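Local structure of periplasmic binding protein/LacI transcriptional regulator (Burkholderia multivorans, 4YLE) at residues K34-M39 / E86-S91; E56-K59 / F65-I68. The protein probably binds a small sugar-like ligand as the solute-binding component of an ABC transport system for simple sugars. One frame throughout, in Å; residues are numbered along the deposited sequence.

Contact 1: residues K34-M39 / E86-S91; sequences KVALVM and EQMIVS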
loop_
_atom_site.group_PDB
_atom_site.type_symbol
_atom_site.label_atom_id
_atom_site.label_comp_id
_atom_site.label_asym_id
_atom_site.label_seq_id
_atom_site.Cartn_x
_atom_site.Cartn_y
_atom_site.Cartn_z
ATOM N N LYS A 34 -1.027 -25.399 0.894
ATOM C CA LYS A 34 -2.116 -24.477 0.579
ATOM C C LYS A 34 -1.780 -23.113 1.186
ATOM O O LYS A 34 -1.548 -22.995 2.384
ATOM C CB LYS A 34 -3.452 -24.997 1.103
ATOM C CG LYS A 34 -4.688 -24.344 0.468
ATOM C CD LYS A 34 -5.925 -25.273 0.486
ATOM C CE LYS A 34 -6.909 -24.960 1.625
ATOM N NZ LYS A 34 -8.331 -25.272 1.263
ATOM N N VAL A 35 -1.734 -22.098 0.334
ATOM C CA VAL A 35 -1.322 -20.749 0.746
ATOM C C VAL A 35 -2.492 -19.793 0.605
ATOM O O VAL A 35 -3.142 -19.764 -0.435
ATOM C CB VAL A 35 -0.148 -20.221 -0.116
ATOM C CG1 VAL A 35 0.284 -18.847 0.342
ATOM C CG2 VAL A 35 1.047 -21.180 -0.055
ATOM N N ALA A 36 -2.722 -18.987 1.642
ATOM C CA ALA A 36 -3.757 -17.961 1.628
ATOM C C ALA A 36 -3.113 -16.611 1.420
ATOM O O ALA A 36 -2.161 -16.277 2.127
ATOM C CB ALA A 36 -4.546 -17.963 2.936
ATOM N N LEU A 37 -3.643 -15.855 0.458
ATOM C CA LEU A 37 -3.224 -14.441 0.199
ATOM C C LEU A 37 -4.346 -13.548 0.654
ATOM O O LEU A 37 -5.428 -13.580 0.070
ATOM C CB LEU A 37 -2.941 -14.199 -1.278
ATOM C CG LEU A 37 -2.580 -12.752 -1.653
ATOM C CD1 LEU A 37 -1.297 -12.305 -0.990
ATOM C CD2 LEU A 37 -2.436 -12.626 -3.152
ATOM N N VAL A 38 -4.087 -12.751 1.694
ATOM C CA VAL A 38 -5.123 -11.923 2.320
ATOM C C VAL A 38 -4.793 -10.462 2.080
ATOM O O VAL A 38 -3.790 -9.972 2.556
ATOM C CB VAL A 38 -5.219 -12.238 3.818
ATOM C CG1 VAL A 38 -6.197 -11.274 4.553
ATOM C CG2 VAL A 38 -5.654 -13.697 3.997
HETATM N N MSE A 39 -5.649 -9.795 1.309
HETATM C CA MSE A 39 -5.377 -8.464 0.797
HETATM C C MSE A 39 -6.299 -7.445 1.432
HETATM O O MSE A 39 -7.082 -7.770 2.291
HETATM C CB MSE A 39 -5.543 -8.460 -0.715
HETATM C CG MSE A 39 -4.554 -9.402 -1.374
HETATM SE SE MSE A 39 -4.798 -9.493 -3.318
HETATM C CE MSE A 39 -6.368 -10.669 -3.277
ATOM N N GLU A 86 -8.884 -15.509 10.500
ATOM C CA GLU A 86 -9.419 -16.558 11.383
ATOM C C GLU A 86 -10.010 -17.721 10.583
ATOM O O GLU A 86 -9.802 -18.887 10.920
ATOM C CB GLU A 86 -10.459 -15.966 12.344
ATOM C CG GLU A 86 -9.799 -14.973 13.289
ATOM C CD GLU A 86 -10.641 -14.583 14.488
ATOM O OE1 GLU A 86 -11.823 -14.204 14.305
ATOM O OE2 GLU A 86 -10.093 -14.633 15.614
ATOM N N GLN A 87 -10.692 -17.400 9.487
ATOM C CA GLN A 87 -11.281 -18.416 8.614
ATOM C C GLN A 87 -10.181 -19.214 7.896
ATOM O O GLN A 87 -10.352 -20.395 7.587
ATOM C CB GLN A 87 -12.229 -17.729 7.625
ATOM C CG GLN A 87 -12.683 -18.544 6.419
ATOM C CD GLN A 87 -13.266 -17.643 5.323
ATOM O OE1 GLN A 87 -13.813 -16.567 5.608
ATOM N NE2 GLN A 87 -13.128 -18.067 4.067
HETATM N N MSE A 88 -9.048 -18.567 7.635
HETATM C CA MSE A 88 -7.906 -19.260 7.046
HETATM C C MSE A 88 -7.274 -20.210 8.069
HETATM O O MSE A 88 -6.724 -21.245 7.701
HETATM C CB MSE A 88 -6.857 -18.256 6.532
HETATM C CG MSE A 88 -7.308 -17.446 5.326
HETATM SE SE MSE A 88 -7.916 -18.514 3.791
HETATM C CE MSE A 88 -9.863 -18.325 3.971
ATOM N N ILE A 89 -7.347 -19.857 9.349
ATOM C CA ILE A 89 -6.755 -20.703 10.389
ATOM C C ILE A 89 -7.592 -21.968 10.572
ATOM O O ILE A 89 -7.041 -23.032 10.853
ATOM C CB ILE A 89 -6.612 -19.955 11.747
ATOM C CG1 ILE A 89 -5.649 -18.774 11.595
ATOM C CG2 ILE A 89 -6.088 -20.891 12.832
ATOM C CD1 ILE A 89 -5.470 -17.890 12.808
ATOM N N VAL A 90 -8.908 -21.875 10.391
ATOM C CA VAL A 90 -9.749 -23.060 10.545
ATOM C C VAL A 90 -9.578 -24.003 9.351
ATOM O O VAL A 90 -9.581 -25.222 9.511
ATOM C CB VAL A 90 -11.254 -22.707 10.725
ATOM C CG1 VAL A 90 -11.459 -21.844 11.956
ATOM C CG2 VAL A 90 -11.806 -22.002 9.514
ATOM N N SER A 91 -9.402 -23.444 8.159
ATOM C CA SER A 91 -9.190 -24.260 6.969
ATOM C C SER A 91 -7.807 -24.916 6.950
ATOM O O SER A 91 -7.460 -25.584 5.986
ATOM C CB SER A 91 -9.367 -23.415 5.705
ATOM O OG SER A 91 -10.711 -22.998 5.556
HETATM O O HOH W 1 -10.885 -25.142 3.559
#
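A36 and M88 meet with no ring or other flat side chain taking part, so there are no faces or edges to assign: a methyl group packs against a bent thioether chain, here as selenomethionine. A36 CB lies 3.5 Å from M88 SE and 3.7 Å from M88 CG, two successive atoms of one side chain resting against the same side of the methyl. CG stands anti to M88's own carbonyl carbon, and the bend that follows at chi2 (-55°) brings the selenium against A36 CB. Alanine suits the strand here because its short side chain lets the helix come near, the CA atoms of A36 and M88 being 6.9 Å apart; the flexible, apolar methionine type can shape itself to the surface that remains. V38 adds a branch further along the strand, its CG2 4.3 Å from M88 CG. Toward the surface the chemistry changes. K34 extends toward S91, just past the end of the helix, where water 1 makes a 2.9 Å hydrogen bond with S91 OG and accepts a weak one from K34 NZ. Lysine and serine suit this wetter margin, where water takes the place of a direct hydrogen bond between the segments. Helix 78-90 is the crossover between parallel strands 66-72 and 95-98 and passes over strand 34-39, which lies between them; M88 also touches N70 and I96 on those flanking strands. L37 and M39 instead pack on helix 45-60, while E86 and I89 turn to helix 107-115.

Contact 2: residues E56-K59 / F65-I68; sequences EYQK and FDLI
Q58 reaches F65 in two ways, one polar and one apolar. The polar link is a hydrogen bond from Q58 NE2 to F65 O, 3.0 Å long and nearly straight, with an N-H...O angle of 174°. The donor lies in the carbonyl plane and the acceptor in the amide plane, so the bond is favourably aligned at both ends. The apolar link is a CH-pi contact: Q58 CG sits over one face of the F65 ring, 4.1 Å from its centroid and displaced toward the rim. A first torsion of -168° points Q58 CG away from the helix backbone N, and the bend at chi2 then brings the amide to the carbonyl; Q58 CB lies 3.7 Å from F65 CZ. Q58 CG also meets L67 CB at 3.8 Å. Between the aromatics, Y57 CD2 is 3.7 Å from F65 CZ, the rings meeting obliquely with their planes at 40°. Y57 OH hydrogen-bonds D288 on helix 279-295, and D66 OD1 forms a salt bridge with K32. Glutamine suits the site because its methylene is apolar while its amide can donate: it satisfies a main-chain carbonyl just before strand 66-72 without bringing a charge to it.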
loop_
_atom_site.group_PDB
_atom_site.type_symbol
_atom_site.label_atom_id
_atom_site.label_comp_id
_atom_site.label_asym_id
_atom_site.label_seq_id
_atom_site.Cartn_x
_atom_site.Cartn_y
_atom_site.Cartn_z
ATOM N N GLU A 56 -1.737 -15.957 -11.566
ATOM C CA GLU A 56 -0.930 -16.360 -12.713
ATOM C C GLU A 56 0.273 -17.180 -12.275
ATOM O O GLU A 56 0.631 -18.188 -12.909
ATOM C CB GLU A 56 -0.511 -15.135 -13.481
ATOM C CG GLU A 56 -1.684 -14.566 -14.235
ATOM C CD GLU A 56 -1.493 -13.127 -14.598
ATOM O OE1 GLU A 56 -0.334 -12.669 -14.511
ATOM O OE2 GLU A 56 -2.497 -12.463 -14.964
ATOM N N TYR A 57 0.862 -16.774 -11.169
ATOM C CA TYR A 57 1.976 -17.509 -10.584
ATOM C C TYR A 57 1.568 -18.920 -10.165
ATOM O O TYR A 57 2.292 -19.873 -10.428
ATOM C CB TYR A 57 2.538 -16.765 -9.387
ATOM C CG TYR A 57 3.802 -17.377 -8.852
ATOM C CD1 TYR A 57 4.920 -17.477 -9.670
ATOM C CD2 TYR A 57 3.880 -17.864 -7.569
ATOM C CE1 TYR A 57 6.079 -18.029 -9.219
ATOM C CE2 TYR A 57 5.055 -18.432 -7.098
ATOM C CZ TYR A 57 6.149 -18.500 -7.948
ATOM O OH TYR A 57 7.345 -19.042 -7.547
ATOM N N GLN A 58 0.416 -19.050 -9.505
ATOM C CA GLN A 58 -0.058 -20.358 -9.139
ATOM C C GLN A 58 -0.330 -21.205 -10.373
ATOM O O GLN A 58 -0.000 -22.390 -10.397
ATOM C CB GLN A 58 -1.321 -20.274 -8.274
ATOM C CG GLN A 58 -1.697 -21.606 -7.618
ATOM C CD GLN A 58 -2.467 -22.546 -8.541
ATOM O OE1 GLN A 58 -3.136 -22.110 -9.475
ATOM N NE2 GLN A 58 -2.390 -23.866 -8.261
ATOM N N LYS A 59 -0.896 -20.619 -11.409
ATOM C CA LYS A 59 -1.216 -21.399 -12.606
ATOM C C LYS A 59 0.053 -21.975 -13.242
ATOM O O LYS A 59 0.082 -23.137 -13.630
ATOM C CB LYS A 59 -1.983 -20.550 -13.612
ATOM N N PHE A 65 1.833 -25.623 -5.361
ATOM C CA PHE A 65 0.998 -25.128 -4.271
ATOM C C PHE A 65 -0.408 -24.805 -4.761
ATOM O O PHE A 65 -0.629 -24.646 -5.952
ATOM C CB PHE A 65 1.640 -23.897 -3.594
ATOM C CG PHE A 65 1.576 -22.605 -4.413
ATOM C CD1 PHE A 65 2.447 -22.401 -5.469
ATOM C CD2 PHE A 65 0.687 -21.594 -4.090
ATOM C CE1 PHE A 65 2.413 -21.219 -6.215
ATOM C CE2 PHE A 65 0.656 -20.400 -4.836
ATOM C CZ PHE A 65 1.522 -20.221 -5.891
ATOM N N ASP A 66 -1.354 -24.771 -3.822
ATOM C CA ASP A 66 -2.700 -24.253 -4.067
ATOM C C ASP A 66 -2.789 -22.871 -3.434
ATOM O O ASP A 66 -2.089 -22.597 -2.476
ATOM C CB ASP A 66 -3.775 -25.159 -3.474
ATOM C CG ASP A 66 -3.919 -26.450 -4.226
ATOM O OD1 ASP A 66 -3.906 -26.394 -5.477
ATOM O OD2 ASP A 66 -4.022 -27.513 -3.571
ATOM N N LEU A 67 -3.657 -22.023 -3.965
ATOM C CA LEU A 67 -3.713 -20.604 -3.566
ATOM C C LEU A 67 -5.139 -20.216 -3.274
ATOM O O LEU A 67 -6.015 -20.468 -4.093
ATOM C CB LEU A 67 -3.157 -19.697 -4.673
ATOM C CG LEU A 67 -3.293 -18.191 -4.429
ATOM C CD1 LEU A 67 -2.390 -17.768 -3.298
ATOM C CD2 LEU A 67 -3.015 -17.354 -5.699
ATOM N N ILE A 68 -5.378 -19.607 -2.112
ATOM C CA ILE A 68 -6.701 -19.052 -1.781
ATOM C C ILE A 68 -6.532 -17.557 -1.623
ATOM O O ILE A 68 -5.743 -17.159 -0.788
ATOM C CB ILE A 68 -7.269 -19.633 -0.459
ATOM C CG1 ILE A 68 -7.238 -21.158 -0.496
ATOM C CG2 ILE A 68 -8.692 -19.088 -0.165
ATOM C CD1 ILE A 68 -8.006 -21.774 -1.646
#

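Overall arrangement
Contact 1 is largely buried and contact 2 lies nearer the surface, though both reach the same sheet, their centres about 13 Å apart. They are joined through its backbone: L37 N to I68 O and V35 O to I68 N, each 2.8 Å, are probable hydrogen bonds between neighbouring strands 34-39 and 66-72. Contact 2 links the helix and second strand of the unit 34-39, 45-60, 66-72, and is nested in the chain loop closed by contact 1. Helices 45-60 and 78-90 cover opposite faces of the sheet. Alanine, valine and selenomethionine make the deeper interface, with water linking K34 and S91 at its margin; at edge strand 66-72 an oblique aromatic pair accompanies a direct amide-to-carbonyl bond.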